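Local coordinates for protein thermophilic dibenzothiophene desulfurization enzyme C (Paenibacillus sp. A11-2, PDB 5XDC) that probably oxidises dibenzothiophene to its sulfoxide and then its sulfone, using reduced FMN and molecular oxygen, as a tetrameric flavin monooxygenase, at residues 23-28 and 77-82; 268-273 and 297-302; 361-366 and 373-378. All coordinates share one frame; numbering follows the deposited sequence.

Interaction 1: 23-28 and 77-82; sequences ELAKTF and IAEIAS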
# COMPACT_ATOMS: atom_id res chain seq x y z
N GLU B 23 2.84 -35.13 -7.50
CA GLU B 23 3.65 -36.11 -6.79
C GLU B 23 5.13 -35.72 -6.81
O GLU B 23 5.82 -35.85 -5.80
CB GLU B 23 3.46 -37.50 -7.40
CG GLU B 23 4.22 -38.60 -6.67
CD GLU B 23 4.01 -38.59 -5.16
OE1 GLU B 23 5.00 -38.41 -4.41
OE2 GLU B 23 2.85 -38.75 -4.73
N LEU B 24 5.63 -35.24 -7.96
CA LEU B 24 7.00 -34.74 -8.00
C LEU B 24 7.22 -33.65 -6.95
O LEU B 24 8.18 -33.69 -6.18
CB LEU B 24 7.34 -34.22 -9.40
CG LEU B 24 7.64 -35.26 -10.48
CD1 LEU B 24 7.65 -34.58 -11.82
CD2 LEU B 24 8.97 -35.93 -10.23
N ALA B 25 6.31 -32.67 -6.91
CA ALA B 25 6.42 -31.56 -5.97
C ALA B 25 6.42 -32.04 -4.52
O ALA B 25 7.17 -31.54 -3.68
CB ALA B 25 5.28 -30.58 -6.22
N LYS B 26 5.56 -33.02 -4.22
CA LYS B 26 5.55 -33.65 -2.90
C LYS B 26 6.94 -34.15 -2.52
O LYS B 26 7.43 -33.88 -1.41
CB LYS B 26 4.54 -34.80 -2.92
CG LYS B 26 4.05 -35.27 -1.57
CD LYS B 26 2.74 -36.08 -1.68
CE LYS B 26 1.67 -35.30 -2.49
NZ LYS B 26 0.25 -35.69 -2.22
N THR B 27 7.60 -34.88 -3.42
CA THR B 27 8.93 -35.40 -3.09
C THR B 27 9.93 -34.26 -2.94
O THR B 27 10.81 -34.32 -2.06
CB THR B 27 9.39 -36.40 -4.15
OG1 THR B 27 9.69 -35.73 -5.39
CG2 THR B 27 8.33 -37.46 -4.41
N PHE B 28 9.81 -33.21 -3.75
CA PHE B 28 10.78 -32.12 -3.68
C PHE B 28 10.68 -31.37 -2.36
O PHE B 28 11.71 -30.91 -1.83
CB PHE B 28 10.58 -31.15 -4.86
CG PHE B 28 10.81 -31.75 -6.24
CD1 PHE B 28 11.55 -32.92 -6.41
CD2 PHE B 28 10.29 -31.12 -7.36
CE1 PHE B 28 11.75 -33.44 -7.68
CE2 PHE B 28 10.49 -31.65 -8.63
CZ PHE B 28 11.23 -32.81 -8.79
N ILE B 77 4.02 -26.01 -13.76
CA ILE B 77 5.11 -25.13 -13.35
C ILE B 77 4.82 -24.54 -11.98
O ILE B 77 5.67 -24.53 -11.08
CB ILE B 77 5.32 -24.01 -14.39
CG1 ILE B 77 5.92 -24.57 -15.69
CG2 ILE B 77 6.24 -22.92 -13.85
CD1 ILE B 77 5.83 -23.64 -16.87
N ALA B 78 3.62 -23.98 -11.81
CA ALA B 78 3.26 -23.37 -10.53
C ALA B 78 3.28 -24.40 -9.41
O ALA B 78 3.73 -24.11 -8.29
CB ALA B 78 1.88 -22.70 -10.62
N GLU B 79 2.81 -25.62 -9.68
CA GLU B 79 2.77 -26.64 -8.64
C GLU B 79 4.19 -27.00 -8.20
O GLU B 79 4.49 -27.06 -7.00
CB GLU B 79 2.02 -27.87 -9.14
CG GLU B 79 2.00 -29.04 -8.17
CD GLU B 79 1.31 -28.73 -6.86
OE1 GLU B 79 1.69 -29.32 -5.83
OE2 GLU B 79 0.40 -27.87 -6.85
N ILE B 80 5.07 -27.24 -9.16
CA ILE B 80 6.44 -27.59 -8.80
C ILE B 80 7.12 -26.42 -8.11
O ILE B 80 7.83 -26.61 -7.12
CB ILE B 80 7.22 -28.05 -10.05
CG1 ILE B 80 6.64 -29.38 -10.53
CG2 ILE B 80 8.69 -28.21 -9.73
CD1 ILE B 80 7.20 -29.89 -11.84
N ALA B 81 6.91 -25.21 -8.62
CA ALA B 81 7.56 -24.04 -8.02
C ALA B 81 7.13 -23.85 -6.57
O ALA B 81 7.92 -23.35 -5.77
CB ALA B 81 7.24 -22.79 -8.82
N SER B 82 5.88 -24.20 -6.24
CA SER B 82 5.39 -24.05 -4.88
C SER B 82 6.15 -24.93 -3.91
O SER B 82 6.20 -24.61 -2.72
CB SER B 82 3.89 -24.36 -4.81
OG SER B 82 3.63 -25.76 -4.87
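Ala25 and Ile80 mark the place where two nearly parallel helices come together, their CA atoms 4.9 Å apart and the local axes 8.4 Å apart at an angle of only 13°, an example of how a small residue permits close approach. The methyl of Ala25 points at the partner helix and rests directly on its backbone, with CB 3.7 Å from the carbonyl O of Glu79 and 4.1 Å from CA of Ile80. No hydrogen bond crosses between the segments, and the close part is van der Waals packing of this methyl on the Glu79-Ile80 backbone. One turn further along, Phe28 extends the apolar side of the seam. Its CE2 lies 4.0 Å from CG2 of Ile80, and this methyl meets the ring at its edge, near the ring plane. Ile80 brings CG2 there because that branch stands anti to the backbone N. Over one face of the same ring, toward its rim, sits the carbonyl O of Leu24 from the preceding turn.

The looser side belongs to Glu79, which is partly exposed. Its chain bends at chi2 (62°) and brings OE1 to 3.8 Å from CB of Ala25, a van der Waals contact; the carboxylate also has a long, weak ion pair with Arg29. Glu23 and Lys26 point away from the seam.

Both helices, 16-38 and 70-83, belong to the helical N-terminal part of the acyl-CoA dehydrogenase fold. Helix 85-104 packs on Phe28 and Ile80 through Leu87, helix 43-52 on Phe28, and helix 247-276 on Ile77 and Ala81.

Interaction 2: 268-273 and 297-302; sequences EEAAHY and AIYGEF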
# COMPACT_ATOMS: atom_id res chain seq x y z
N GLU B 268 0.72 -21.49 2.22
CA GLU B 268 0.41 -22.78 2.84
C GLU B 268 1.41 -23.12 3.93
O GLU B 268 1.03 -23.60 5.01
CB GLU B 268 0.37 -23.89 1.80
CG GLU B 268 -0.79 -23.81 0.83
CD GLU B 268 -2.12 -24.21 1.45
OE1 GLU B 268 -2.19 -24.39 2.69
OE2 GLU B 268 -3.10 -24.33 0.69
N GLU B 269 2.70 -22.88 3.69
CA GLU B 269 3.70 -23.19 4.71
C GLU B 269 3.50 -22.32 5.94
O GLU B 269 3.65 -22.79 7.07
CB GLU B 269 5.11 -23.00 4.14
CG GLU B 269 6.26 -23.16 5.13
CD GLU B 269 6.58 -24.61 5.45
OE1 GLU B 269 7.53 -24.84 6.23
OE2 GLU B 269 5.87 -25.52 4.94
N ALA B 270 3.20 -21.04 5.74
CA ALA B 270 2.91 -20.16 6.86
C ALA B 270 1.70 -20.67 7.63
O ALA B 270 1.74 -20.77 8.87
CB ALA B 270 2.68 -18.74 6.36
N ALA B 271 0.62 -21.02 6.92
CA ALA B 271 -0.59 -21.49 7.59
C ALA B 271 -0.28 -22.71 8.45
O ALA B 271 -0.74 -22.81 9.60
CB ALA B 271 -1.66 -21.82 6.56
N HIS B 272 0.50 -23.64 7.91
CA HIS B 272 0.90 -24.82 8.66
C HIS B 272 1.64 -24.44 9.94
O HIS B 272 1.36 -25.00 11.01
CB HIS B 272 1.77 -25.72 7.78
CG HIS B 272 2.27 -26.94 8.48
ND1 HIS B 272 3.49 -26.98 9.13
CD2 HIS B 272 1.71 -28.16 8.65
CE1 HIS B 272 3.66 -28.18 9.66
NE2 HIS B 272 2.60 -28.92 9.38
N TYR B 273 2.57 -23.49 9.85
CA TYR B 273 3.29 -23.02 11.03
C TYR B 273 2.34 -22.39 12.04
O TYR B 273 2.42 -22.65 13.24
CB TYR B 273 4.37 -22.03 10.64
CG TYR B 273 5.17 -21.55 11.82
CD1 TYR B 273 4.74 -20.48 12.59
CD2 TYR B 273 6.37 -22.18 12.16
CE1 TYR B 273 5.47 -20.05 13.68
CE2 TYR B 273 7.10 -21.76 13.25
CZ TYR B 273 6.65 -20.70 14.01
OH TYR B 273 7.40 -20.29 15.08
N ALA B 297 -6.68 -11.52 9.28
CA ALA B 297 -6.72 -10.51 8.23
C ALA B 297 -5.54 -10.65 7.27
O ALA B 297 -5.69 -10.44 6.06
CB ALA B 297 -6.75 -9.12 8.86
N ILE B 298 -4.37 -11.00 7.79
CA ILE B 298 -3.21 -11.18 6.92
C ILE B 298 -3.45 -12.36 5.99
O ILE B 298 -3.27 -12.25 4.77
CB ILE B 298 -1.93 -11.36 7.75
CG1 ILE B 298 -1.54 -10.03 8.38
CG2 ILE B 298 -0.78 -11.90 6.87
CD1 ILE B 298 -0.47 -10.16 9.44
N TYR B 299 -3.87 -13.50 6.54
CA TYR B 299 -4.15 -14.65 5.69
C TYR B 299 -5.25 -14.34 4.68
O TYR B 299 -5.16 -14.74 3.52
CB TYR B 299 -4.50 -15.88 6.52
CG TYR B 299 -3.26 -16.53 7.10
CD1 TYR B 299 -2.40 -17.27 6.29
CD2 TYR B 299 -2.95 -16.41 8.45
CE1 TYR B 299 -1.27 -17.85 6.80
CE2 TYR B 299 -1.80 -16.98 8.95
CZ TYR B 299 -0.98 -17.71 8.12
OH TYR B 299 0.17 -18.29 8.62
N GLY B 300 -6.28 -13.62 5.11
CA GLY B 300 -7.39 -13.34 4.22
C GLY B 300 -7.00 -12.42 3.08
O GLY B 300 -7.36 -12.66 1.93
N GLU B 301 -6.27 -11.35 3.39
CA GLU B 301 -5.85 -10.41 2.35
C GLU B 301 -5.04 -11.12 1.28
O GLU B 301 -5.30 -10.96 0.08
CB GLU B 301 -5.04 -9.27 2.96
N PHE B 302 -4.05 -11.90 1.69
CA PHE B 302 -3.16 -12.53 0.72
C PHE B 302 -3.82 -13.71 0.03
O PHE B 302 -3.63 -13.89 -1.18
CB PHE B 302 -1.86 -12.94 1.40
CG PHE B 302 -0.99 -11.77 1.75
CD1 PHE B 302 -0.66 -10.84 0.80
CD2 PHE B 302 -0.51 -11.60 3.04
CE1 PHE B 302 0.13 -9.77 1.11
CE2 PHE B 302 0.29 -10.53 3.35
CZ PHE B 302 0.60 -9.60 2.39
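Tyr299 reaches from helix 293-324 to two consecutive alanines, Ala270 and Ala271, on helix 247-276, and shows how one aromatic side chain can span segments whose nearest CA atoms, those of Ala271 and Tyr299, are 7.9 Å apart. Its CG stands anti to its own carbonyl carbon (chi1 -79°), which sends the ring outward with the hydroxyl leading. CE1 is the ring atom nearest both methyls, at 4.0 Å from CB of Ala271 and 4.1 Å from CB of Ala270, and the two lie on opposite sides of the ring plane: the Ala271 methyl well off it, that of Ala270 close to it and beyond the hydroxyl end. The phenol oxygen comes up against the backbone where Ala270 joins Ala271, with OH 3.4 Å from CB of Ala270 and 2.9 Å from its carbonyl O. Leu403 of the second subunit packs on Tyr299, near a subunit boundary of the C-terminal domain. The hydroxyl's clear hydrogen bond goes to Ser274 OG, and a phenylalanine in place of Tyr299 would probably leave that serine without its phenolic partner. The chemistry is therefore mixed: an apolar ring between the helices, its buried polar end satisfied one turn along the facing helix.

Interaction 3: 361-366 and 373-378; sequences EAMGAR and FGFDRF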
# COMPACT_ATOMS: atom_id res chain seq x y z
N GLU B 361 4.60 -11.53 10.05
CA GLU B 361 3.81 -10.79 11.02
C GLU B 361 2.67 -11.64 11.56
O GLU B 361 2.28 -11.49 12.73
CB GLU B 361 3.28 -9.51 10.36
CG GLU B 361 2.65 -8.52 11.31
CD GLU B 361 2.30 -7.20 10.62
OE1 GLU B 361 1.12 -6.81 10.67
OE2 GLU B 361 3.21 -6.54 10.06
N ALA B 362 2.16 -12.57 10.75
CA ALA B 362 1.11 -13.47 11.20
C ALA B 362 1.67 -14.63 12.02
O ALA B 362 0.97 -15.14 12.90
CB ALA B 362 0.34 -14.02 10.00
N MET B 363 2.90 -15.04 11.76
CA MET B 363 3.48 -16.22 12.40
C MET B 363 4.12 -15.90 13.74
O MET B 363 4.08 -16.74 14.65
CB MET B 363 4.52 -16.86 11.48
CG MET B 363 3.92 -17.52 10.25
SD MET B 363 5.12 -18.44 9.27
CE MET B 363 6.00 -17.08 8.54
N GLY B 364 4.72 -14.73 13.89
CA GLY B 364 5.31 -14.28 15.14
C GLY B 364 6.81 -14.49 15.20
O GLY B 364 7.45 -15.05 14.30
N ALA B 365 7.38 -14.07 16.34
CA ALA B 365 8.82 -13.91 16.46
C ALA B 365 9.56 -15.23 16.28
O ALA B 365 10.67 -15.25 15.72
CB ALA B 365 9.16 -13.30 17.82
N ARG B 366 9.00 -16.34 16.77
CA ARG B 366 9.74 -17.59 16.73
C ARG B 366 9.96 -18.08 15.31
O ARG B 366 10.90 -18.82 15.07
CB ARG B 366 9.04 -18.65 17.56
CG ARG B 366 9.08 -18.37 19.06
CD ARG B 366 7.95 -19.12 19.77
NE ARG B 366 8.14 -20.57 19.69
CZ ARG B 366 7.15 -21.47 19.65
NH1 ARG B 366 5.88 -21.08 19.67
NH2 ARG B 366 7.44 -22.76 19.57
N PHE B 373 13.81 -23.04 10.52
CA PHE B 373 12.49 -23.06 9.89
C PHE B 373 12.61 -22.81 8.39
O PHE B 373 11.98 -23.50 7.57
CB PHE B 373 11.60 -22.02 10.58
CG PHE B 373 10.20 -21.90 10.01
CD1 PHE B 373 9.57 -22.98 9.42
CD2 PHE B 373 9.52 -20.70 10.09
CE1 PHE B 373 8.29 -22.85 8.91
CE2 PHE B 373 8.24 -20.57 9.58
CZ PHE B 373 7.63 -21.65 8.99
N GLY B 374 13.45 -21.86 8.00
CA GLY B 374 13.80 -21.69 6.60
C GLY B 374 12.74 -21.02 5.75
O GLY B 374 12.80 -21.12 4.52
N PHE B 375 11.79 -20.33 6.36
CA PHE B 375 10.69 -19.75 5.60
C PHE B 375 11.16 -18.64 4.68
O PHE B 375 10.52 -18.37 3.66
CB PHE B 375 9.62 -19.23 6.57
CG PHE B 375 8.41 -18.67 5.89
CD1 PHE B 375 7.39 -19.51 5.49
CD2 PHE B 375 8.28 -17.31 5.66
CE1 PHE B 375 6.29 -19.01 4.86
CE2 PHE B 375 7.17 -16.81 5.04
CZ PHE B 375 6.18 -17.66 4.64
N ASP B 376 12.28 -18.00 5.01
CA ASP B 376 12.82 -16.93 4.19
C ASP B 376 13.20 -17.39 2.79
O ASP B 376 13.42 -16.54 1.94
CB ASP B 376 14.04 -16.33 4.87
CG ASP B 376 15.15 -17.32 5.05
OD1 ASP B 376 14.95 -18.31 5.78
OD2 ASP B 376 16.24 -17.10 4.48
N ARG B 377 13.29 -18.70 2.56
CA ARG B 377 13.54 -19.21 1.21
C ARG B 377 12.54 -18.68 0.20
O ARG B 377 12.90 -18.36 -0.94
CB ARG B 377 13.51 -20.74 1.23
CG ARG B 377 13.70 -21.38 -0.11
CD ARG B 377 13.77 -22.91 0.04
NE ARG B 377 12.61 -23.45 0.74
CZ ARG B 377 11.47 -23.80 0.17
NH1 ARG B 377 11.32 -23.70 -1.15
NH2 ARG B 377 10.47 -24.27 0.91
N PHE B 378 11.27 -18.57 0.59
CA PHE B 378 10.26 -18.09 -0.36
C PHE B 378 10.53 -16.65 -0.78
O PHE B 378 10.54 -16.34 -1.98
CB PHE B 378 8.86 -18.22 0.26
CG PHE B 378 8.45 -19.65 0.55
CD1 PHE B 378 7.97 -20.46 -0.48
CD2 PHE B 378 8.50 -20.16 1.83
CE1 PHE B 378 7.58 -21.76 -0.22
CE2 PHE B 378 8.11 -21.46 2.10
CZ PHE B 378 7.65 -22.27 1.07
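Met363 forms a Met-aromatic contact with two phenylalanines, Phe373 and Phe375, in the C-terminal helical domain of this acyl-CoA dehydrogenase-like fold. One thioether here serves two rings in different ways. Met363 ends helix 331-363 with its CB directed at the segment 373-378. Its chain runs extended through chi2 (-173°) and bends at chi3 (-73°), so that the sulfur reaches both rings while the methyl lies over Phe375. The sulfur comes to the edge of Phe373, in the plane of that ring, with SD 3.8 Å from CE2. The same sulfur lies above the face of Phe375, 4.6 Å from the ring centroid. The two phenylalanines also touch each other: CB of Phe375 sits over one face of the Phe373 ring, toward its rim. Tyr273 stacks with Phe373, and Tyr360 meets Phe375 edge-to-face. Past Met363 the chain turns at Gly364, with positive phi, into Ala365 and Arg366, which bind FMN in another structure of this protein; Ala365 touches bound indole here. Phe378 CD2 lies toward the rim of the opposite face of Phe375. On the methionine side, CE makes a CH-pi contact over the centre of that ring, 3.7 Å from the centroid and 12° off the ring normal.

How the interactions relate
From the N terminus, interaction 1 comes first, closing a mostly helical loop of 48 residues within the N-terminal domain. Interaction 2 follows in the C-terminal domain, bridging 23 residues between helices 247-276 and 293-324, and interaction 3 closes the shortest loop, six residues between 361-366 and 373-378, just past the end of helix 331-363. The three stand in series, and none encloses or crosses another. Interactions 2 and 3 are close neighbours, with centres 11 Å apart: Ala270 packs on the sulfur of Met363, and Glu269 on Phe373. Interaction 1 lies about 21 Å from interaction 3 between centres, yet Ser82 touches Phe378, joining the N-terminal helices to the C-terminal bundle.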